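Local coordinates for protein glycosyl transferase (Staphylococcus aureus, PDB 5U02) that is a glycosyl transferase with a helical N-terminal region followed by two beta-rich domains of the E-set kind, present as three chains in the assembly, at residues T153-N158 / V215-Q220; K172-N177 / V225-V230; Y259-K262 / I267-Y270. All coordinates share one frame; numbering follows the deposited sequence.

After the N-terminal helices and a small three-stranded sheet, the chain enters the large antiparallel sheet, where all three contacts lie. Strand 150-159 supplies the first half of contact 1, and strand 168-175 follows with the first half of contact 2. Strand 212-221 then closes contact 1 across 56 intervening residues, and strand 224-229, next in the chain, closes contact 2, so the two loops cross instead of nesting. Contact 3 comes later, in series, as the local hairpin of strands 252-260 and 267-274. Strand 212-221 is the common neighbour: it pairs with 168-175, 224-229 and 267-274, and it faces 150-159 through the hydrophobic interior.

Contact 1 (T153-N158 / V215-Q220); sequences TELTLN and VFLEVQ
Leu155, Leu157 and Leu217 make a small, wholly apolar contact in the buried interior of the first beta-rich domain, where strands 150-159 and 212-221 face each other without sharing a hydrogen bond. The backbones stand well apart, with 8.2 Å from Leu155 CA to Leu217 CA, and methyl groups bridge the gap. Leu217 is the shared partner: with CG anti to the backbone N (chi1 180°) it stretches out toward strand 150-159, and its two methyls part to meet different leucines. Leu217 CD1 lies 3.8 Å from Leu155 CD1, the two side chains lying alongside each other and running opposite ways, and the same Leu155 methyl also reaches down to Leu217 CB at 3.9 Å. The other branch, CD2, meets Leu157 CD2 at 3.6 Å, here at a slant. Leu155 and Leu157, two apart on their strand, thus present one face of it. This is the kind of core packing found between the facing sheets of a beta sandwich, consistent with the immunoglobulin-like folds of the E-set clan. Leu171 of strand 168-175 touches Leu155, Phe196 of strand 193-199 touches Leu217, and Tyr194 and Val139 lie against Leu157. On the outer side of strand 150-159, Glu154 OE2 is hydrogen-bonded to Tyr206 OH of the third subunit, while Gln220 NE2 bonds to Gly165 O of the second subunit.

Contact 2 (K172-N177 / V225-V230); sequences KLHSRN and VFEVRV
Lys172 reaches Glu227 with a fully extended side chain, every torsion from chi1 outward near 180°. CB points toward strand 224-229, and CB and CG pass beside Phe216 of strand 212-221, which runs between. CD comes within 3.8 Å of Glu227 OE1. CE, one step on, is 3.5 Å from the same oxygen and also sits 3.6 Å above one face of the His174 ring, nearer the rim than the centre. NZ ends the approach 2.6 Å from OE1, a short hydrogen-bonded salt bridge. The ammonium comes from above the carboxylate, 49° out of its plane, as the two long chains meet roughly perpendicular. His174 ND1 lies 3.4 Å from that OE1 as well, its ring turned 53° from the carboxylate. Glu227 is stretched out past its CG, and that CG packs 3.5 Å from Phe216 CD2. Nearby, Arg176 and Arg229 converge on Asp214 OD1 in a charged cluster. Lys172 and Glu227 therefore form a cross-strand salt bridge between second-neighbour strands, 168-175 and 224-229, spanning strand 212-221 on the partly exposed face of an antiparallel sheet.

Contact 3 (Y259-K262 / I267-Y270); sequences YFTK and ISLY
Tyr259 turns its ring toward strand 267-274 because CG lies between the backbone N and the carbonyl carbon (chi1 68°), whereas Phe260 has CG anti to its carbonyl carbon (chi1 -61°) and drops its ring beside Ile267 on the other side of the sheet. The backbones form an antiparallel ladder at the end of a hairpin. Tyr259 and Ser268 are the hydrogen-bonded pair: Ser268 N gives to Tyr259 O at 2.8 Å, nearly straight at 165°, and Tyr259 N gives to Ser268 O at 3.0 Å, a little more bent. Tyr259 O also receives a CA-H contact from Ile267 CA at 3.3 Å. Phe260 and Ile267 follow as the non-hydrogen-bonded pair.

On the face of Tyr259 and Ser268, the tyrosine ring lies across the neighbouring strand. CE1 meets Tyr270 CB at 3.5 Å, and the ring's edge is turned to Tyr270 N, 3.6 Å from CE1 and in the ring plane. CZ rests against Ser268 CB. Further along the hairpin, Thr261 CG2 comes to 3.7 Å of Ser268 OG, which hydrogen-bonds to Asp214 OD1 and more weakly to Arg229 NH2, while Thr261 OG1 bonds to Asn266 N. On the opposite face, Phe260 CE1 packs 3.7 Å from Ile267 CB, and the ring is stacked edge-to-face with Tyr237 and makes a cation-pi contact with Arg234.

A bound imidazole, probably from the crystallisation liquor, lies about 3 Å from the Tyr270 side chain. Within the sheet, strand 267-274 is flanked by its hairpin mate 252-260 and by strand 212-221, whose Ile212 touches Tyr259 and Val215 touches Ile267; Met141 of strand 138-146 touches both Phe260 and Ile267, and Phe144 touches Ile267.

Contact 1 (T153-N158 / V215-Q220)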
loop_
_atom_site.group_PDB
_atom_site.type_symbol
_atom_site.label_atom_id
_atom_site.label_comp_id
_atom_site.label_asym_id
_atom_site.label_seq_id
_atom_site.Cartn_x
_atom_site.Cartn_y
_atom_site.Cartn_z
ATOM N N THR A 153 1.260 -9.953 12.975
ATOM C CA THR A 153 1.573 -11.292 12.506
ATOM C C THR A 153 2.576 -11.214 11.367
ATOM O O THR A 153 2.509 -10.318 10.518
ATOM C CB THR A 153 0.307 -12.059 12.068
ATOM O OG1 THR A 153 0.647 -13.423 11.804
ATOM C CG2 THR A 153 -0.302 -11.459 10.826
ATOM N N GLU A 154 3.516 -12.153 11.370
ATOM C CA GLU A 154 4.546 -12.251 10.348
ATOM C C GLU A 154 4.353 -13.555 9.591
ATOM O O GLU A 154 4.278 -14.625 10.202
ATOM C CB GLU A 154 5.941 -12.192 10.977
ATOM C CG GLU A 154 7.085 -12.208 9.987
ATOM C CD GLU A 154 8.427 -12.311 10.677
ATOM O OE1 GLU A 154 8.761 -13.416 11.159
ATOM O OE2 GLU A 154 9.140 -11.282 10.750
ATOM N N LEU A 155 4.250 -13.462 8.269
ATOM C CA LEU A 155 4.118 -14.626 7.404
ATOM C C LEU A 155 5.358 -14.722 6.532
ATOM O O LEU A 155 5.728 -13.751 5.865
ATOM C CB LEU A 155 2.861 -14.532 6.538
ATOM C CG LEU A 155 1.561 -14.411 7.337
ATOM C CD1 LEU A 155 0.370 -14.355 6.401
ATOM C CD2 LEU A 155 1.432 -15.569 8.311
ATOM N N THR A 156 6.003 -15.885 6.547
ATOM C CA THR A 156 7.234 -16.108 5.802
ATOM C C THR A 156 6.953 -17.057 4.643
ATOM O O THR A 156 6.490 -18.183 4.852
ATOM C CB THR A 156 8.329 -16.672 6.707
ATOM O OG1 THR A 156 8.626 -15.720 7.734
ATOM C CG2 THR A 156 9.593 -16.947 5.908
ATOM N N LEU A 157 7.224 -16.596 3.426
ATOM C CA LEU A 157 7.156 -17.451 2.243
ATOM C C LEU A 157 8.441 -18.264 2.181
ATOM O O LEU A 157 9.485 -17.764 1.760
ATOM C CB LEU A 157 6.974 -16.619 0.979
ATOM C CG LEU A 157 5.888 -15.548 0.967
ATOM C CD1 LEU A 157 5.719 -15.002 -0.444
ATOM C CD2 LEU A 157 4.589 -16.109 1.487
ATOM N N ASN A 158 8.374 -19.524 2.615
ATOM C CA ASN A 158 9.573 -20.359 2.618
ATOM C C ASN A 158 9.960 -20.782 1.208
ATOM O O ASN A 158 11.150 -20.841 0.877
ATOM C CB ASN A 158 9.368 -21.584 3.510
ATOM C CG ASN A 158 9.653 -21.294 4.974
ATOM O OD1 ASN A 158 10.145 -20.219 5.320
ATOM N ND2 ASN A 158 9.367 -22.262 5.837
ATOM N N VAL A 215 -8.048 -16.901 8.355
ATOM C CA VAL A 215 -6.917 -16.087 7.911
ATOM C C VAL A 215 -6.328 -16.697 6.645
ATOM O O VAL A 215 -5.965 -17.879 6.626
ATOM C CB VAL A 215 -5.851 -15.962 9.011
ATOM C CG1 VAL A 215 -4.755 -14.991 8.591
ATOM C CG2 VAL A 215 -6.489 -15.506 10.324
ATOM N N PHE A 216 -6.240 -15.891 5.588
ATOM C CA PHE A 216 -5.573 -16.251 4.347
ATOM C C PHE A 216 -4.488 -15.226 4.034
ATOM O O PHE A 216 -4.537 -14.077 4.484
ATOM C CB PHE A 216 -6.550 -16.302 3.159
ATOM C CG PHE A 216 -7.582 -17.395 3.240
ATOM C CD1 PHE A 216 -8.658 -17.286 4.101
ATOM C CD2 PHE A 216 -7.497 -18.510 2.419
ATOM C CE1 PHE A 216 -9.617 -18.282 4.160
ATOM C CE2 PHE A 216 -8.458 -19.509 2.475
ATOM C CZ PHE A 216 -9.516 -19.394 3.344
ATOM N N LEU A 217 -3.507 -15.651 3.244
ATOM C CA LEU A 217 -2.573 -14.741 2.597
ATOM C C LEU A 217 -2.875 -14.729 1.107
ATOM O O LEU A 217 -2.814 -15.774 0.451
ATOM C CB LEU A 217 -1.121 -15.150 2.834
ATOM C CG LEU A 217 -0.121 -14.204 2.159
ATOM C CD1 LEU A 217 -0.037 -12.889 2.922
ATOM C CD2 LEU A 217 1.259 -14.830 2.024
ATOM N N GLU A 218 -3.211 -13.556 0.580
ATOM C CA GLU A 218 -3.440 -13.389 -0.847
ATOM C C GLU A 218 -2.142 -12.950 -1.509
ATOM O O GLU A 218 -1.477 -12.029 -1.025
ATOM C CB GLU A 218 -4.543 -12.362 -1.110
ATOM C CG GLU A 218 -4.815 -12.113 -2.581
ATOM C CD GLU A 218 -5.476 -10.771 -2.835
ATOM O OE1 GLU A 218 -6.723 -10.703 -2.812
ATOM O OE2 GLU A 218 -4.746 -9.781 -3.053
ATOM N N VAL A 219 -1.783 -13.620 -2.604
ATOM C CA VAL A 219 -0.567 -13.335 -3.358
ATOM C C VAL A 219 -0.960 -13.126 -4.813
ATOM O O VAL A 219 -1.440 -14.059 -5.467
ATOM C CB VAL A 219 0.465 -14.469 -3.239
ATOM C CG1 VAL A 219 1.636 -14.216 -4.176
ATOM C CG2 VAL A 219 0.938 -14.607 -1.799
ATOM N N GLN A 220 -0.751 -11.915 -5.320
ATOM C CA GLN A 220 -1.210 -11.531 -6.647
ATOM C C GLN A 220 -0.020 -11.323 -7.573
ATOM O O GLN A 220 0.942 -10.634 -7.213
ATOM C CB GLN A 220 -2.064 -10.265 -6.581
ATOM C CG GLN A 220 -2.463 -9.718 -7.942
ATOM C CD GLN A 220 -3.858 -9.123 -7.942
ATOM O OE1 GLN A 220 -4.602 -9.252 -8.916
ATOM N NE2 GLN A 220 -4.221 -8.472 -6.842
#

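Contact 2 (K172-N177 / V225-V230)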
loop_
_atom_site.group_PDB
_atom_site.type_symbol
_atom_site.label_atom_id
_atom_site.label_comp_id
_atom_site.label_asym_id
_atom_site.label_seq_id
_atom_site.Cartn_x
_atom_site.Cartn_y
_atom_site.Cartn_z
ATOM N N LYS A 172 -5.759 -11.577 4.304
ATOM C CA LYS A 172 -7.183 -11.717 4.040
ATOM C C LYS A 172 -7.873 -12.377 5.222
ATOM O O LYS A 172 -7.468 -13.459 5.659
ATOM C CB LYS A 172 -7.424 -12.531 2.770
ATOM C CG LYS A 172 -8.882 -12.705 2.407
ATOM C CD LYS A 172 -9.005 -13.516 1.130
ATOM C CE LYS A 172 -10.442 -13.711 0.720
ATOM N NZ LYS A 172 -10.502 -14.563 -0.487
ATOM N N LEU A 173 -8.908 -11.720 5.732
ATOM C CA LEU A 173 -9.843 -12.325 6.671
ATOM C C LEU A 173 -11.092 -12.705 5.885
ATOM O O LEU A 173 -11.691 -11.855 5.222
ATOM C CB LEU A 173 -10.188 -11.367 7.814
ATOM C CG LEU A 173 -9.020 -10.816 8.640
ATOM C CD1 LEU A 173 -9.516 -9.955 9.801
ATOM C CD2 LEU A 173 -8.127 -11.943 9.147
ATOM N N HIS A 174 -11.464 -13.978 5.933
ATOM C CA HIS A 174 -12.593 -14.497 5.172
ATOM C C HIS A 174 -13.547 -15.153 6.156
ATOM O O HIS A 174 -13.146 -16.059 6.892
ATOM C CB HIS A 174 -12.120 -15.493 4.108
ATOM C CG HIS A 174 -12.967 -15.523 2.868
ATOM N ND1 HIS A 174 -12.711 -16.385 1.818
ATOM C CD2 HIS A 174 -14.061 -14.806 2.510
ATOM C CE1 HIS A 174 -13.611 -16.192 0.870
ATOM N NE2 HIS A 174 -14.441 -15.241 1.264
ATOM N N SER A 175 -14.793 -14.684 6.194
ATOM C CA SER A 175 -15.768 -15.304 7.080
ATOM C C SER A 175 -15.988 -16.747 6.654
ATOM O O SER A 175 -15.818 -17.101 5.484
ATOM C CB SER A 175 -17.091 -14.528 7.078
ATOM O OG SER A 175 -17.730 -14.551 5.811
ATOM N N ARG A 176 -16.345 -17.595 7.624
ATOM C CA ARG A 176 -16.474 -19.022 7.338
ATOM C C ARG A 176 -17.498 -19.278 6.239
ATOM O O ARG A 176 -17.316 -20.177 5.409
ATOM C CB ARG A 176 -16.839 -19.792 8.612
ATOM C CG ARG A 176 -17.208 -21.267 8.393
ATOM C CD ARG A 176 -16.014 -22.067 7.895
ATOM N NE ARG A 176 -14.800 -21.763 8.639
ATOM C CZ ARG A 176 -14.400 -22.432 9.718
ATOM N NH1 ARG A 176 -15.131 -23.434 10.195
ATOM N NH2 ARG A 176 -13.275 -22.095 10.342
ATOM N N ASN A 177 -18.569 -18.489 6.196
ATOM C CA ASN A 177 -19.571 -18.651 5.148
ATOM C C ASN A 177 -19.188 -17.947 3.850
ATOM O O ASN A 177 -20.045 -17.793 2.976
ATOM C CB ASN A 177 -20.938 -18.151 5.632
ATOM C CG ASN A 177 -20.954 -16.656 5.944
ATOM O OD1 ASN A 177 -20.008 -15.922 5.644
ATOM N ND2 ASN A 177 -22.043 -16.201 6.548
ATOM N N VAL A 225 -4.262 -14.902 -8.940
ATOM C CA VAL A 225 -4.370 -14.738 -7.496
ATOM C C VAL A 225 -4.259 -16.100 -6.824
ATOM O O VAL A 225 -4.950 -17.052 -7.209
ATOM C CB VAL A 225 -5.686 -14.046 -7.106
ATOM C CG1 VAL A 225 -5.724 -13.811 -5.614
ATOM C CG2 VAL A 225 -5.837 -12.733 -7.859
ATOM N N PHE A 226 -3.392 -16.189 -5.821
ATOM C CA PHE A 226 -3.316 -17.348 -4.949
ATOM C C PHE A 226 -3.971 -17.020 -3.614
ATOM O O PHE A 226 -3.758 -15.941 -3.053
ATOM C CB PHE A 226 -1.866 -17.780 -4.720
ATOM C CG PHE A 226 -1.176 -18.276 -5.957
ATOM C CD1 PHE A 226 -1.544 -19.480 -6.540
ATOM C CD2 PHE A 226 -0.153 -17.543 -6.534
ATOM C CE1 PHE A 226 -0.909 -19.939 -7.678
ATOM C CE2 PHE A 226 0.487 -17.997 -7.673
ATOM C CZ PHE A 226 0.109 -19.196 -8.245
ATOM N N GLU A 227 -4.781 -17.947 -3.122
ATOM C CA GLU A 227 -5.382 -17.852 -1.799
ATOM C C GLU A 227 -4.734 -18.938 -0.949
ATOM O O GLU A 227 -4.993 -20.128 -1.154
ATOM C CB GLU A 227 -6.898 -18.022 -1.874
ATOM C CG GLU A 227 -7.680 -17.250 -0.822
ATOM C CD GLU A 227 -9.134 -17.691 -0.736
ATOM O OE1 GLU A 227 -9.919 -17.042 -0.011
ATOM O OE2 GLU A 227 -9.490 -18.693 -1.392
ATOM N N VAL A 228 -3.874 -18.542 -0.017
ATOM C CA VAL A 228 -3.140 -19.497 0.807
ATOM C C VAL A 228 -3.684 -19.416 2.225
ATOM O O VAL A 228 -3.544 -18.382 2.893
ATOM C CB VAL A 228 -1.627 -19.245 0.779
ATOM C CG1 VAL A 228 -0.915 -20.262 1.677
ATOM C CG2 VAL A 228 -1.106 -19.330 -0.641
ATOM N N ARG A 229 -4.306 -20.507 2.683
ATOM C CA ARG A 229 -4.769 -20.602 4.063
ATOM C C ARG A 229 -3.567 -20.808 4.972
ATOM O O ARG A 229 -2.685 -21.619 4.671
ATOM C CB ARG A 229 -5.776 -21.750 4.202
ATOM C CG ARG A 229 -6.379 -21.917 5.587
ATOM C CD ARG A 229 -7.662 -21.116 5.690
ATOM N NE ARG A 229 -8.429 -21.396 6.887
ATOM C CZ ARG A 229 -8.163 -20.867 8.078
ATOM N NH1 ARG A 229 -7.130 -20.049 8.233
ATOM N NH2 ARG A 229 -8.915 -21.162 9.141
ATOM N N VAL A 230 -3.505 -20.048 6.066
ATOM C CA VAL A 230 -2.286 -19.985 6.862
ATOM C C VAL A 230 -2.550 -20.475 8.278
ATOM O O VAL A 230 -3.675 -20.421 8.788
ATOM C CB VAL A 230 -1.689 -18.560 6.886
ATOM C CG1 VAL A 230 -1.393 -18.079 5.472
ATOM C CG2 VAL A 230 -2.615 -17.602 7.601
#

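Contact 3 (Y259-K262 / I267-Y270)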
loop_
_atom_site.group_PDB
_atom_site.type_symbol
_atom_site.label_atom_id
_atom_site.label_comp_id
_atom_site.label_asym_id
_atom_site.label_seq_id
_atom_site.Cartn_x
_atom_site.Cartn_y
_atom_site.Cartn_z
ATOM N N TYR A 259 -7.524 -18.842 17.426
ATOM C CA TYR A 259 -7.523 -20.272 17.699
ATOM C C TYR A 259 -7.177 -20.998 16.411
ATOM O O TYR A 259 -7.104 -20.398 15.335
ATOM C CB TYR A 259 -8.874 -20.746 18.251
ATOM C CG TYR A 259 -9.984 -20.661 17.230
ATOM C CD1 TYR A 259 -10.546 -19.438 16.895
ATOM C CD2 TYR A 259 -10.470 -21.796 16.596
ATOM C CE1 TYR A 259 -11.560 -19.341 15.947
ATOM C CE2 TYR A 259 -11.486 -21.711 15.651
ATOM C CZ TYR A 259 -12.030 -20.485 15.332
ATOM O OH TYR A 259 -13.039 -20.422 14.390
ATOM N N PHE A 260 -6.976 -22.306 16.537
ATOM C CA PHE A 260 -6.539 -23.153 15.441
ATOM C C PHE A 260 -7.600 -24.204 15.165
ATOM O O PHE A 260 -8.139 -24.810 16.096
ATOM C CB PHE A 260 -5.190 -23.796 15.769
ATOM C CG PHE A 260 -4.096 -22.793 15.997
ATOM C CD1 PHE A 260 -3.413 -22.238 14.926
ATOM C CD2 PHE A 260 -3.778 -22.374 17.277
ATOM C CE1 PHE A 260 -2.418 -21.295 15.133
ATOM C CE2 PHE A 260 -2.781 -21.440 17.489
ATOM C CZ PHE A 260 -2.097 -20.901 16.416
ATOM N N THR A 261 -7.899 -24.409 13.887
ATOM C CA THR A 261 -9.018 -25.247 13.502
ATOM C C THR A 261 -8.694 -26.720 13.716
ATOM O O THR A 261 -7.535 -27.143 13.722
ATOM C CB THR A 261 -9.400 -25.003 12.042
ATOM O OG1 THR A 261 -8.268 -25.254 11.197
ATOM C CG2 THR A 261 -9.873 -23.569 11.855
ATOM N N LYS A 262 -9.756 -27.506 13.882
ATOM C CA LYS A 262 -9.610 -28.913 14.219
ATOM C C LYS A 262 -9.137 -29.736 13.028
ATOM O O LYS A 262 -8.293 -30.626 13.182
ATOM C CB LYS A 262 -10.939 -29.457 14.739
ATOM C CG LYS A 262 -10.801 -30.736 15.521
ATOM C CD LYS A 262 -9.853 -30.512 16.679
ATOM C CE LYS A 262 -9.647 -31.771 17.483
ATOM N NZ LYS A 262 -8.438 -31.648 18.340
ATOM N N ILE A 267 -5.194 -21.093 11.469
ATOM C CA ILE A 267 -5.531 -20.093 12.476
ATOM C C ILE A 267 -6.737 -19.288 12.016
ATOM O O ILE A 267 -6.864 -18.932 10.837
ATOM C CB ILE A 267 -4.320 -19.189 12.779
ATOM C CG1 ILE A 267 -4.626 -18.268 13.961
ATOM C CG2 ILE A 267 -3.905 -18.384 11.549
ATOM C CD1 ILE A 267 -3.409 -17.566 14.505
ATOM N N SER A 268 -7.642 -19.015 12.954
ATOM C CA SER A 268 -8.837 -18.230 12.690
ATOM C C SER A 268 -9.081 -17.293 13.866
ATOM O O SER A 268 -8.427 -17.387 14.909
ATOM C CB SER A 268 -10.052 -19.133 12.445
ATOM O OG SER A 268 -9.853 -19.957 11.309
ATOM N N LEU A 269 -10.026 -16.372 13.692
ATOM C CA LEU A 269 -10.389 -15.407 14.723
ATOM C C LEU A 269 -11.861 -15.573 15.075
ATOM O O LEU A 269 -12.726 -15.506 14.195
ATOM C CB LEU A 269 -10.115 -13.973 14.263
ATOM C CG LEU A 269 -8.721 -13.729 13.677
ATOM C CD1 LEU A 269 -8.533 -12.271 13.292
ATOM C CD2 LEU A 269 -7.645 -14.166 14.656
ATOM N N TYR A 270 -12.140 -15.777 16.361
ATOM C CA TYR A 270 -13.501 -15.930 16.862
ATOM C C TYR A 270 -13.918 -14.640 17.557
ATOM O O TYR A 270 -13.235 -14.179 18.480
ATOM C CB TYR A 270 -13.590 -17.122 17.818
ATOM C CG TYR A 270 -14.994 -17.540 18.189
ATOM C CD1 TYR A 270 -15.778 -18.273 17.309
ATOM C CD2 TYR A 270 -15.526 -17.229 19.436
ATOM C CE1 TYR A 270 -17.064 -18.670 17.653
ATOM C CE2 TYR A 270 -16.810 -17.620 19.787
ATOM C CZ TYR A 270 -17.568 -18.337 18.895
ATOM O OH TYR A 270 -18.837 -18.726 19.247
#